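Local coordinates for protein DNA polymerase III, beta subunit (Thermotoga maritima, PDB 1VPK) that probably encircles DNA as a head-to-tail ring-shaped homodimer and tethers DNA polymerase and other proteins to it, giving processive replication, at residues V15-T18 and T19-K23; K211-Q214 and N215-N219. All blocks are in the same frame, centred on the assembly; numbering follows the deposited sequence.

Contact 1 (V15-T18 and T19-K23); sequences VTVT and TLELK
V17 opens the meeting of strand 13-18 with the helix that follows it, laying CG2 against E21 CG at 3.7 Å, the two side chains crossing at about a right angle. With chi1 at 60°, V17 holds CG2 anti to its backbone N and directs it to the aliphatic part of E21, while CG1 lies 4.2 Å from L22 CB. Beyond this apolar touch the E21 chain bends at chi2, and its carboxylate turns off to a salt bridge with K25 and a hydrogen bond to the backbone of N70. T18 comes next and is the N-cap of helix 19-29, the first helix of the N-terminal domain in this ring-forming beta subunit. The chain swings through about 92° here, from strand direction to helix direction. T18 OG1, set between its own N and carbonyl carbon (chi1 64°), accepts from E21 N at 3.2 Å and so satisfies an amide of the first turn; the capping bond brings E21 CB to within 3.1 Å of the same oxygen. From the T18 backbone, O takes L22 N at 3.2 Å in a nearly straight bond, the first i to i+4 link of the helix. T19 points away from residues 15-18 and bonds through OG1 to D96 O and the hydroxyl of T99, fastening the helix start to the neighbouring strand 98-104 and the chain just before it.

Contact 2 (K211-Q214 and N215-N219); sequences KEVQ and NVLDN
E212 and N215 meet one turn apart on helix 207-218, N215 ND2 donating to E212 OE1 at 3.2 Å in a somewhat bent bond. The approach is on the syn side of the carboxylate but 35° out of its plane, and the carboxylate and amide planes stand 59° apart. E212 reaches this place because CG runs anti to its backbone N (chi1 175°) and the chain then folds at chi2. Its other oxygen, OE2, rests 3.4 Å from V216 CG2, a methyl that also touches E212 O. The next face is buried too: V213 and L217 lie side by side and point the same way, V213 CG1 3.9 Å from L217 CD1, with V213 facing M245 of strand 241-246 and L217 facing helix 143-153. Beneath them run regular i to i+4 backbone bonds, among them V216 N to E212 O at 2.9 Å and L217 N to V213 O. The face bearing K211 and D218 is more open. K211 directs its amine away from the later turn, and D218 CG stands 3.2 Å from Q214 O, although it is D218 N that bonds to this oxygen. N219 ND2 turns back to N215 O at 2.7 Å, an almost straight bond lying in its amide plane. N215 ND2 is held chiefly by T27 O; E212 OE1 takes N215 ND2 and, weakly, K31 N, which would probably help keep the buried carboxylate ionised.

How the contacts relate
Contact 1 begins helix 19-29 of the N-terminal domain, and contact 2 forms the last turns of helix 207-218 of the central domain. Their centres are 20 Å apart and their nearest atoms about 7 Å, so they do not touch directly. What joins them is the rest of the first helix: T27, whose hydroxyl bonds to K23 O, offers its own carbonyl to N215. Contact 2 therefore packs against the far end of the helix that contact 1 starts, where the two domains meet. Neither contact touches the other subunit of the ring. In beta subunits of this family such helices line the DNA channel, and these two probably do so here.

Contact 1 (V15-T18 and T19-K23)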
# COMPACT_ATOMS: atom_id res chain seq x y z
N VAL A 15 -8.02 23.92 27.97
CA VAL A 15 -9.13 23.51 27.15
C VAL A 15 -9.51 22.05 27.46
O VAL A 15 -8.65 21.17 27.48
CB VAL A 15 -8.81 23.67 25.64
CG1 VAL A 15 -9.96 23.21 24.78
CG2 VAL A 15 -8.46 25.13 25.34
N THR A 16 -10.79 21.81 27.68
CA THR A 16 -11.34 20.45 27.69
C THR A 16 -12.22 20.26 26.47
O THR A 16 -13.14 21.04 26.23
CB THR A 16 -12.12 20.17 28.98
OG1 THR A 16 -11.25 20.45 30.08
CG2 THR A 16 -12.56 18.72 29.05
N VAL A 17 -11.91 19.24 25.67
CA VAL A 17 -12.62 18.99 24.40
C VAL A 17 -12.74 17.47 24.17
O VAL A 17 -11.90 16.70 24.62
CB VAL A 17 -11.83 19.68 23.23
CG1 VAL A 17 -10.45 19.14 23.13
CG2 VAL A 17 -12.60 19.58 21.84
N THR A 18 -13.77 17.02 23.47
CA THR A 18 -13.87 15.62 23.16
C THR A 18 -12.79 15.35 22.16
O THR A 18 -12.43 16.22 21.36
CB THR A 18 -15.21 15.22 22.52
OG1 THR A 18 -15.32 15.87 21.25
CG2 THR A 18 -16.37 15.60 23.45
N THR A 19 -12.26 14.13 22.22
CA THR A 19 -11.16 13.74 21.34
C THR A 19 -11.61 13.69 19.87
O THR A 19 -10.90 14.11 18.97
CB THR A 19 -10.63 12.41 21.78
OG1 THR A 19 -10.16 12.56 23.12
CG2 THR A 19 -9.52 11.97 20.89
N LEU A 20 -12.80 13.22 19.66
CA LEU A 20 -13.41 13.18 18.33
C LEU A 20 -13.48 14.58 17.67
O LEU A 20 -13.15 14.74 16.47
CB LEU A 20 -14.79 12.52 18.45
CG LEU A 20 -15.47 12.27 17.11
CD1 LEU A 20 -14.63 11.30 16.22
CD2 LEU A 20 -16.85 11.73 17.38
N GLU A 21 -13.87 15.60 18.46
CA GLU A 21 -13.91 17.00 17.97
C GLU A 21 -12.53 17.52 17.59
O GLU A 21 -12.37 18.13 16.52
CB GLU A 21 -14.53 17.91 19.01
CG GLU A 21 -14.54 19.39 18.66
CD GLU A 21 -15.38 19.79 17.45
OE1 GLU A 21 -16.18 18.99 16.91
OE2 GLU A 21 -15.29 20.98 17.08
N LEU A 22 -11.55 17.35 18.48
CA LEU A 22 -10.22 17.78 18.22
C LEU A 22 -9.67 17.10 16.99
O LEU A 22 -9.02 17.75 16.17
CB LEU A 22 -9.29 17.50 19.44
CG LEU A 22 -7.88 18.06 19.36
CD1 LEU A 22 -7.89 19.60 19.28
CD2 LEU A 22 -7.04 17.57 20.58
N LYS A 23 -9.82 15.79 16.92
CA LYS A 23 -9.38 15.00 15.77
C LYS A 23 -9.99 15.49 14.44
O LYS A 23 -9.30 15.67 13.42
CB LYS A 23 -9.78 13.55 15.99
CG LYS A 23 -9.18 12.57 14.99
CD LYS A 23 -9.37 11.10 15.47
CE LYS A 23 -10.84 10.66 15.52
NZ LYS A 23 -11.04 9.19 15.89

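Contact 2 (K211-Q214 and N215-N219)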
# COMPACT_ATOMS: atom_id res chain seq x y z
N LYS A 211 -7.88 19.83 -3.07
CA LYS A 211 -7.68 18.75 -2.12
C LYS A 211 -8.12 19.13 -0.70
O LYS A 211 -8.61 18.29 0.09
CB LYS A 211 -6.21 18.32 -2.16
CG LYS A 211 -5.88 17.58 -3.50
CD LYS A 211 -4.45 17.04 -3.52
CE LYS A 211 -3.96 16.47 -4.92
NZ LYS A 211 -2.43 16.66 -5.04
N GLU A 212 -7.99 20.41 -0.36
CA GLU A 212 -8.53 20.87 0.90
C GLU A 212 -10.06 20.90 0.80
O GLU A 212 -10.73 20.53 1.74
CB GLU A 212 -7.93 22.23 1.33
CG GLU A 212 -8.54 22.82 2.58
CD GLU A 212 -8.54 21.92 3.82
OE1 GLU A 212 -7.79 20.92 3.96
OE2 GLU A 212 -9.27 22.28 4.75
N VAL A 213 -10.61 21.32 -0.34
CA VAL A 213 -12.07 21.32 -0.53
C VAL A 213 -12.61 19.92 -0.27
O VAL A 213 -13.55 19.74 0.55
CB VAL A 213 -12.47 21.85 -1.93
CG1 VAL A 213 -13.93 21.59 -2.24
CG2 VAL A 213 -12.22 23.35 -2.00
N GLN A 214 -11.96 18.93 -0.88
CA GLN A 214 -12.35 17.54 -0.76
C GLN A 214 -12.25 17.09 0.70
O GLN A 214 -13.09 16.34 1.22
CB GLN A 214 -11.42 16.66 -1.57
CG GLN A 214 -11.74 16.45 -2.99
CD GLN A 214 -11.02 15.20 -3.50
OE1 GLN A 214 -9.78 15.13 -3.46
NE2 GLN A 214 -11.78 14.20 -3.91
N ASN A 215 -11.18 17.52 1.36
CA ASN A 215 -10.93 17.17 2.76
C ASN A 215 -12.06 17.68 3.65
O ASN A 215 -12.57 16.99 4.54
CB ASN A 215 -9.59 17.78 3.19
CG ASN A 215 -9.16 17.33 4.54
OD1 ASN A 215 -9.16 16.14 4.84
ND2 ASN A 215 -8.78 18.28 5.38
N VAL A 216 -12.45 18.92 3.39
CA VAL A 216 -13.56 19.56 4.10
C VAL A 216 -14.88 18.74 3.93
O VAL A 216 -15.53 18.32 4.93
CB VAL A 216 -13.76 21.03 3.61
CG1 VAL A 216 -15.05 21.61 4.15
CG2 VAL A 216 -12.63 21.86 4.09
N LEU A 217 -15.19 18.46 2.68
CA LEU A 217 -16.43 17.75 2.31
C LEU A 217 -16.45 16.34 2.88
O LEU A 217 -17.51 15.87 3.34
CB LEU A 217 -16.59 17.72 0.80
CG LEU A 217 -16.68 19.06 0.08
CD1 LEU A 217 -16.62 18.89 -1.42
CD2 LEU A 217 -17.93 19.86 0.47
N ASP A 218 -15.31 15.65 2.83
CA ASP A 218 -15.22 14.31 3.38
C ASP A 218 -15.32 14.32 4.88
O ASP A 218 -15.59 13.27 5.44
CB ASP A 218 -13.95 13.55 2.92
CG ASP A 218 -13.93 13.26 1.39
OD1 ASP A 218 -15.01 13.21 0.73
OD2 ASP A 218 -12.81 13.10 0.82
N ASN A 219 -15.15 15.47 5.54
CA ASN A 219 -15.18 15.53 7.00
C ASN A 219 -16.22 16.43 7.61
O ASN A 219 -16.12 16.78 8.77
CB ASN A 219 -13.79 15.91 7.53
CG ASN A 219 -12.80 14.83 7.29
OD1 ASN A 219 -12.72 13.91 8.06
ND2 ASN A 219 -12.09 14.92 6.22